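Lmo2445 protein (Listeria monocytogenes EGD-e, PDB 5HZL) is of unknown function but, as a secreted internalin-like leucine-rich-repeat protein that binds calcium, may take part in recognising other molecules. Local coordinates at residues 59-65 with 84-90; 93-97 with 117-121; 108-114 with 128-134. All coordinates share one frame; numbering follows the deposited sequence.

Contact 1 of 3, residues 59-65 with 84-90; sequences LPSLGLT and AIWSNNI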
# COMPACT_ATOMS: atom_id res chain seq x y z
N LEU A 59 4.85 19.08 -5.08
CA LEU A 59 6.19 18.51 -5.08
C LEU A 59 6.30 17.22 -5.90
O LEU A 59 7.05 16.32 -5.51
CB LEU A 59 6.58 18.21 -3.64
CG LEU A 59 6.68 19.40 -2.71
CD1 LEU A 59 7.03 18.91 -1.32
CD2 LEU A 59 7.73 20.38 -3.20
N PRO A 60 5.57 17.11 -7.04
CA PRO A 60 5.74 15.85 -7.75
C PRO A 60 6.99 15.78 -8.59
O PRO A 60 7.49 16.79 -9.04
CB PRO A 60 4.54 15.83 -8.70
CG PRO A 60 4.30 17.25 -8.98
CD PRO A 60 4.55 17.96 -7.68
N SER A 61 7.45 14.55 -8.78
CA SER A 61 8.58 14.22 -9.63
C SER A 61 9.80 15.08 -9.43
O SER A 61 10.25 15.72 -10.37
CB SER A 61 8.10 14.24 -11.10
OG SER A 61 9.06 13.71 -11.99
N LEU A 62 10.33 15.09 -8.21
CA LEU A 62 11.55 15.87 -7.85
C LEU A 62 12.65 15.03 -7.18
O LEU A 62 13.57 15.57 -6.58
CB LEU A 62 11.19 17.05 -6.93
CG LEU A 62 10.22 18.11 -7.46
CD1 LEU A 62 9.77 19.04 -6.34
CD2 LEU A 62 10.82 18.87 -8.62
N GLY A 63 12.56 13.71 -7.28
CA GLY A 63 13.57 12.86 -6.67
C GLY A 63 13.69 12.92 -5.16
O GLY A 63 14.70 12.48 -4.61
N LEU A 64 12.64 13.42 -4.49
CA LEU A 64 12.64 13.57 -3.04
C LEU A 64 12.51 12.25 -2.25
O LEU A 64 11.77 11.35 -2.63
CB LEU A 64 11.48 14.49 -2.62
CG LEU A 64 11.41 15.89 -3.21
CD1 LEU A 64 10.13 16.59 -2.79
CD2 LEU A 64 12.60 16.72 -2.79
N THR A 65 13.24 12.18 -1.14
CA THR A 65 13.22 11.06 -0.22
C THR A 65 12.38 11.50 0.97
O THR A 65 11.97 12.64 1.03
CB THR A 65 14.64 10.75 0.29
OG1 THR A 65 15.17 11.90 0.96
CG2 THR A 65 15.55 10.39 -0.85
N ALA A 84 0.86 16.94 -3.06
CA ALA A 84 1.18 16.27 -4.32
C ALA A 84 2.65 15.82 -4.31
O ALA A 84 3.56 16.64 -4.49
CB ALA A 84 0.94 17.24 -5.47
N ILE A 85 2.88 14.52 -4.08
CA ILE A 85 4.24 13.97 -4.02
C ILE A 85 4.47 12.75 -4.92
O ILE A 85 5.37 11.96 -4.67
CB ILE A 85 4.63 13.61 -2.56
CG1 ILE A 85 3.61 12.66 -1.94
CG2 ILE A 85 4.75 14.86 -1.70
CD1 ILE A 85 3.94 12.22 -0.53
N TRP A 86 3.68 12.64 -5.98
CA TRP A 86 3.82 11.51 -6.90
C TRP A 86 5.11 11.55 -7.74
O TRP A 86 5.62 12.62 -8.00
CB TRP A 86 2.57 11.38 -7.80
CG TRP A 86 2.07 12.64 -8.47
CD1 TRP A 86 1.15 13.51 -7.98
CD2 TRP A 86 2.43 13.13 -9.77
NE1 TRP A 86 0.93 14.53 -8.87
CE2 TRP A 86 1.70 14.32 -9.98
CE3 TRP A 86 3.31 12.68 -10.76
CZ2 TRP A 86 1.81 15.07 -11.16
CZ3 TRP A 86 3.43 13.44 -11.94
CH2 TRP A 86 2.68 14.62 -12.13
N SER A 87 5.59 10.37 -8.12
CA SER A 87 6.83 10.17 -8.91
C SER A 87 8.14 10.57 -8.19
O SER A 87 9.12 10.95 -8.82
CB SER A 87 6.72 10.80 -10.31
OG SER A 87 5.72 10.14 -11.09
N ASN A 88 8.13 10.49 -6.85
CA ASN A 88 9.31 10.77 -6.02
C ASN A 88 9.97 9.46 -5.65
O ASN A 88 9.60 8.44 -6.19
CB ASN A 88 8.94 11.64 -4.81
CG ASN A 88 8.86 13.12 -5.17
OD1 ASN A 88 9.81 13.69 -5.70
ND2 ASN A 88 7.76 13.76 -4.82
N ASN A 89 10.95 9.48 -4.76
CA ASN A 89 11.69 8.27 -4.35
C ASN A 89 11.81 8.33 -2.82
O ASN A 89 12.88 8.45 -2.22
CB ASN A 89 13.05 8.33 -5.02
CG ASN A 89 13.87 7.10 -4.78
OD1 ASN A 89 13.33 6.01 -4.59
ND2 ASN A 89 15.17 7.26 -4.80
N ILE A 90 10.64 8.21 -2.21
CA ILE A 90 10.43 8.38 -0.78
C ILE A 90 10.95 7.39 0.25
O ILE A 90 11.70 7.79 1.13
CB ILE A 90 8.92 8.71 -0.54
CG1 ILE A 90 8.59 10.05 -1.22
CG2 ILE A 90 8.55 8.77 0.95
CD1 ILE A 90 7.13 10.45 -1.20
O HOH W 1 11.78 11.24 -8.81
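N88 reaches from segment 84-90 into the bend of 59-65 with its whole amide, and of all the residues here it buries the most surface against the opposite segment. A chi1 of -82° turns CG away from the carbonyl carbon of N88 and carries the amide in among the backbone groups of L59, L62 and L64. ND2 gives one hydrogen to L59 O at 2.7 Å, nearly straight (163°) and close to the amide plane. Its second goes to I85 O, which it meets from above that carbonyl's plane. N88 OD1 accepts from L62 N at 2.9 Å and from L64 N at 3.1 Å, the two donors coming from opposite faces. Four bonds thus fix the rotation of a buried amide.

P60 carries the apolar part. Its CB sits over one face of the W86 ring, 3.6 Å from the centroid of the six-membered ring, a CH-pi contact. Next to it, S61 N donates to W86 O at 2.8 Å, and S61 CB abuts S87 CB at 3.8 Å. A water takes a weak bond from G63 N and donates to S87 O.

At the two ends L59 N binds A84 O and N89 N binds L64 O. L59 and L64 also pack against helix 27-36 and against L69 of helix 66-70. N88 ends an L-x-I-x-x-N stretch, a variant of the leucine-rich-repeat L-x-L-x-x-N signature, and an asparagine that ties its own turn to the preceding one through backbone groups is a rung of the asparagine ladder of such solenoids.

Contact 2 of 3, residues 93-97 with 117-121; sequences LPDLS and PDANY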
# COMPACT_ATOMS: atom_id res chain seq x y z
N LEU A 93 7.86 7.50 4.52
CA LEU A 93 7.26 8.84 4.48
C LEU A 93 7.15 9.41 5.91
O LEU A 93 6.62 8.74 6.79
CB LEU A 93 5.84 8.79 3.88
CG LEU A 93 5.08 10.12 3.75
CD1 LEU A 93 5.65 11.00 2.65
CD2 LEU A 93 3.61 9.86 3.48
N PRO A 94 7.64 10.64 6.13
CA PRO A 94 7.51 11.14 7.50
C PRO A 94 6.06 11.54 7.86
O PRO A 94 5.16 11.59 7.00
CB PRO A 94 8.40 12.39 7.49
CG PRO A 94 8.27 12.89 6.08
CD PRO A 94 8.18 11.66 5.22
N ASP A 95 5.88 11.81 9.15
CA ASP A 95 4.61 12.25 9.72
C ASP A 95 4.60 13.77 9.49
O ASP A 95 5.32 14.50 10.18
CB ASP A 95 4.56 11.87 11.21
CG ASP A 95 3.30 12.37 11.94
OD1 ASP A 95 2.64 13.32 11.46
OD2 ASP A 95 3.01 11.80 13.02
N LEU A 96 3.79 14.24 8.54
CA LEU A 96 3.68 15.66 8.20
C LEU A 96 2.46 16.38 8.78
O LEU A 96 2.13 17.49 8.34
CB LEU A 96 3.70 15.83 6.67
CG LEU A 96 4.95 15.36 5.91
CD1 LEU A 96 4.73 15.40 4.42
CD2 LEU A 96 6.17 16.19 6.29
N SER A 97 1.80 15.79 9.78
CA SER A 97 0.61 16.40 10.41
C SER A 97 0.88 17.74 11.10
O SER A 97 -0.03 18.55 11.27
CB SER A 97 -0.00 15.45 11.44
OG SER A 97 0.91 15.15 12.48
N PRO A 117 3.08 6.04 7.58
CA PRO A 117 2.80 5.97 9.02
C PRO A 117 1.45 6.50 9.50
O PRO A 117 0.77 7.25 8.79
CB PRO A 117 3.91 6.85 9.63
CG PRO A 117 4.08 7.92 8.61
CD PRO A 117 3.84 7.27 7.26
N ASP A 118 1.10 6.06 10.70
CA ASP A 118 -0.11 6.48 11.37
C ASP A 118 0.20 7.94 11.71
O ASP A 118 1.26 8.26 12.28
CB ASP A 118 -0.40 5.62 12.60
CG ASP A 118 -0.74 4.14 12.25
OD1 ASP A 118 -1.24 3.84 11.13
OD2 ASP A 118 -0.53 3.26 13.11
N ALA A 119 -0.71 8.82 11.32
CA ALA A 119 -0.54 10.24 11.51
C ALA A 119 -1.87 10.92 11.72
O ALA A 119 -2.89 10.51 11.15
CB ALA A 119 0.15 10.82 10.29
N ASN A 120 -1.84 11.98 12.50
CA ASN A 120 -3.03 12.72 12.85
C ASN A 120 -3.48 13.73 11.79
O ASN A 120 -3.07 14.87 11.81
CB ASN A 120 -2.76 13.42 14.19
CG ASN A 120 -3.97 14.13 14.75
OD1 ASN A 120 -5.12 13.78 14.45
ND2 ASN A 120 -3.73 15.13 15.58
N TYR A 121 -4.34 13.29 10.87
CA TYR A 121 -4.90 14.16 9.82
C TYR A 121 -6.44 14.08 9.93
O TYR A 121 -7.08 13.27 9.28
CB TYR A 121 -4.46 13.77 8.41
CG TYR A 121 -2.99 13.75 8.11
CD1 TYR A 121 -2.28 14.91 7.87
CD2 TYR A 121 -2.32 12.54 7.99
CE1 TYR A 121 -0.92 14.87 7.57
CE2 TYR A 121 -0.97 12.49 7.68
CZ TYR A 121 -0.27 13.66 7.47
OH TYR A 121 1.06 13.56 7.16
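Y121 stretches its side chain across to 93-97 and ends against the backbone of L96 and S97. Rotation about its CA-CB bond (chi1 -58°) swings the ring out from its own chain until OH accepts from L96 N at 3.1 Å. That bond is bent, 135° at the hydrogen. One face of the ring takes S97 CB, 4.0 Å above the plane and displaced toward the rim, while CE1 lies 3.6 Å from S97 CA. L96 CB touches the hydroxyl as well, and the tyrosine also packs against L103.

The hydrogen bonds of the D95 carboxylate described here are made within 93-97. OD1 accepts from S97 N at 3.1 Å, nearly along the C-O axis, which makes an Asx turn. S97 OG adds a second bond to the same D95 OD1 at 2.7 Å, arriving on the syn side and slightly out of the carboxylate plane. The methyl of A119 rests against this carboxylate, with its CB 3.7 Å from D95 OD1. S97 CB also faces the carbonyl of N120.

Farther back along the chain, the ring of P117 turns CG and CD toward the carbonyl oxygen of L93, and its CD lies 4.2 Å from L93 CB. The two segments run in roughly the same direction, 26° apart, just after the parallel strands 91-92 and 113-115. D95 O is held in turn by N73 ND2.

Most of the polar bonding therefore stays inside 93-97, where it shapes the turn around D95. Across the contact, one bent bond from L96 N to the tyrosine hydroxyl accompanies packing of ring, methyl and proline, so the loops are held chiefly by van der Waals packing, while the Asx turn probably keeps 93-97 in the form that accepts the tyrosine.

Contact 3 of 3, residues 108-114 with 128-134; sequences ANGANIT and DLSQNNF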
# COMPACT_ATOMS: atom_id res chain seq x y z
N ALA A 108 -0.09 10.57 -4.08
CA ALA A 108 1.26 10.00 -4.02
C ALA A 108 1.49 8.74 -4.83
O ALA A 108 2.14 7.80 -4.38
CB ALA A 108 1.59 9.75 -2.56
N ASN A 109 0.96 8.73 -6.05
CA ASN A 109 1.14 7.60 -6.96
C ASN A 109 2.61 7.43 -7.38
O ASN A 109 3.28 8.42 -7.64
CB ASN A 109 0.33 7.83 -8.25
CG ASN A 109 0.56 6.76 -9.29
OD1 ASN A 109 1.33 6.94 -10.22
ND2 ASN A 109 -0.04 5.60 -9.10
N GLY A 110 3.08 6.19 -7.46
CA GLY A 110 4.45 5.89 -7.91
C GLY A 110 5.56 6.72 -7.31
O GLY A 110 6.45 7.19 -8.02
N ALA A 111 5.49 6.90 -6.00
CA ALA A 111 6.45 7.69 -5.26
C ALA A 111 7.42 6.83 -4.46
O ALA A 111 8.13 7.34 -3.59
CB ALA A 111 5.69 8.62 -4.34
N ASN A 112 7.44 5.54 -4.76
CA ASN A 112 8.29 4.55 -4.08
C ASN A 112 8.25 4.58 -2.54
O ASN A 112 9.27 4.37 -1.87
CB ASN A 112 9.74 4.66 -4.58
CG ASN A 112 10.59 3.47 -4.16
OD1 ASN A 112 10.10 2.36 -4.01
ND2 ASN A 112 11.88 3.70 -3.99
N ILE A 113 7.05 4.82 -2.00
CA ILE A 113 6.79 4.83 -0.56
C ILE A 113 6.76 3.38 -0.05
O ILE A 113 6.05 2.55 -0.58
CB ILE A 113 5.41 5.47 -0.22
CG1 ILE A 113 5.34 6.89 -0.76
CG2 ILE A 113 5.15 5.44 1.30
CD1 ILE A 113 4.04 7.61 -0.50
N THR A 114 7.52 3.11 1.01
CA THR A 114 7.59 1.80 1.62
C THR A 114 6.84 1.76 2.94
O THR A 114 6.50 0.67 3.40
CB THR A 114 9.06 1.39 1.87
OG1 THR A 114 9.70 2.32 2.78
CG2 THR A 114 9.82 1.33 0.55
N ASP A 128 -4.25 8.62 -2.42
CA ASP A 128 -3.87 7.83 -3.62
C ASP A 128 -2.43 7.33 -3.41
O ASP A 128 -1.47 8.05 -3.68
CB ASP A 128 -3.99 8.66 -4.91
CG ASP A 128 -3.64 7.86 -6.21
OD1 ASP A 128 -3.46 6.61 -6.16
OD2 ASP A 128 -3.56 8.48 -7.31
N LEU A 129 -2.31 6.10 -2.93
CA LEU A 129 -1.02 5.46 -2.66
C LEU A 129 -0.76 4.30 -3.61
O LEU A 129 0.02 3.39 -3.32
CB LEU A 129 -1.00 4.98 -1.20
CG LEU A 129 -1.00 6.09 -0.15
CD1 LEU A 129 -1.39 5.56 1.22
CD2 LEU A 129 0.35 6.78 -0.10
N SER A 130 -1.40 4.35 -4.77
CA SER A 130 -1.23 3.32 -5.76
C SER A 130 0.18 3.34 -6.37
O SER A 130 0.79 4.39 -6.51
CB SER A 130 -2.25 3.54 -6.87
OG SER A 130 -2.06 4.81 -7.49
N GLN A 131 0.69 2.15 -6.70
CA GLN A 131 1.98 1.98 -7.33
C GLN A 131 3.20 2.34 -6.50
O GLN A 131 4.25 2.74 -7.02
CB GLN A 131 2.00 2.61 -8.73
CG GLN A 131 1.02 1.91 -9.67
CD GLN A 131 1.02 2.47 -11.07
OE1 GLN A 131 1.01 3.69 -11.28
NE2 GLN A 131 0.99 1.59 -12.03
N ASN A 132 3.04 2.17 -5.20
CA ASN A 132 4.12 2.38 -4.26
C ASN A 132 4.72 0.99 -3.98
O ASN A 132 4.56 0.09 -4.80
CB ASN A 132 3.64 3.17 -3.05
CG ASN A 132 3.48 4.65 -3.35
OD1 ASN A 132 4.47 5.34 -3.62
ND2 ASN A 132 2.26 5.16 -3.27
N ASN A 133 5.40 0.80 -2.85
CA ASN A 133 6.02 -0.48 -2.61
C ASN A 133 6.13 -0.78 -1.13
O ASN A 133 7.24 -0.80 -0.55
CB ASN A 133 7.41 -0.48 -3.26
CG ASN A 133 8.05 -1.85 -3.30
OD1 ASN A 133 7.35 -2.90 -3.27
ND2 ASN A 133 9.37 -1.88 -3.38
N PHE A 134 4.97 -1.05 -0.53
CA PHE A 134 4.86 -1.32 0.90
C PHE A 134 5.45 -2.62 1.41
O PHE A 134 5.89 -2.66 2.55
CB PHE A 134 3.41 -1.24 1.35
CG PHE A 134 2.81 0.11 1.16
CD1 PHE A 134 3.19 1.15 1.99
CD2 PHE A 134 1.89 0.35 0.16
CE1 PHE A 134 2.65 2.41 1.82
CE2 PHE A 134 1.34 1.60 -0.02
CZ PHE A 134 1.73 2.64 0.81
O HOH W 2 6.89 3.59 -6.76
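The F134 ring turns one face to the carbonyl oxygen of I113, which lies 4.1 Å above the plane and off toward the rim, while I113 CG2 runs alongside and meets CE1. The amide of N132 has a donor on each face: A111 N reaches OD1 at 3.0 Å from one and I113 N at 3.1 Å from the other. In the plane of the same amide, N132 ND2 donates to A108 O at 2.9 Å in the other segment and, within the type II turn L129-N132, to L129 O, from above that carbonyl's plane. All four bonds together clamp this buried group.

A second amide, that of N109, holds both partners of ND2 close to its plane, S130 OG at 2.7 Å and Q131 OE1 at 3.1 Å. CG lies anti to the backbone N (chi1 175°), which sends the amide over the 130-131 corner, where its plane stands 40° from that of Q131. S130 OG in turn donates to D128 OD1, so D128 helps to orient the hydroxyl that N109 binds.

Backbone bonds A108 N to D128 O, G110 N to S130 O and N133 N to I113 O close the segments together, and a water links N112 N with Q131 O. Among the apolar side chains, L129 CD2 meets I113 CD1 at 3.8 Å, the two crossing at about a right angle, and also touches the methyl of A108. S130 lies near E153, a residue known to bind calcium, although that metal is not bound to this chain in the model. N132 closes a V-x-L-x-x-N form of the leucine-rich-repeat signature, and the loops after strands 105-107 and 126-128 stack repeat on repeat, as in leucine-rich-repeat solenoids.

In the fold
Contacts 1 and 3 do the same job at different places in the solenoid: each joins the loops that follow neighbouring strands of its parallel sheet. All three contacts are partly buried; in contacts 1 and 3 the bonding asparagines N88 and N132 are buried while W86 and Q131 lie at the surface. Contact 1 adds a proline packed on the face of that tryptophan, contact 3 an amide-hydroxyl-carboxylate chain. They are linked directly, for N89 OD1 probably bonds N112 ND2 and I90 N probably bonds A111 O. Contact 2 belongs to the return segments and is smaller and poorer in cross-segment bonds. L93 joins it to the apolar interior, packing on I85 of contact 1 and I113 of contact 3.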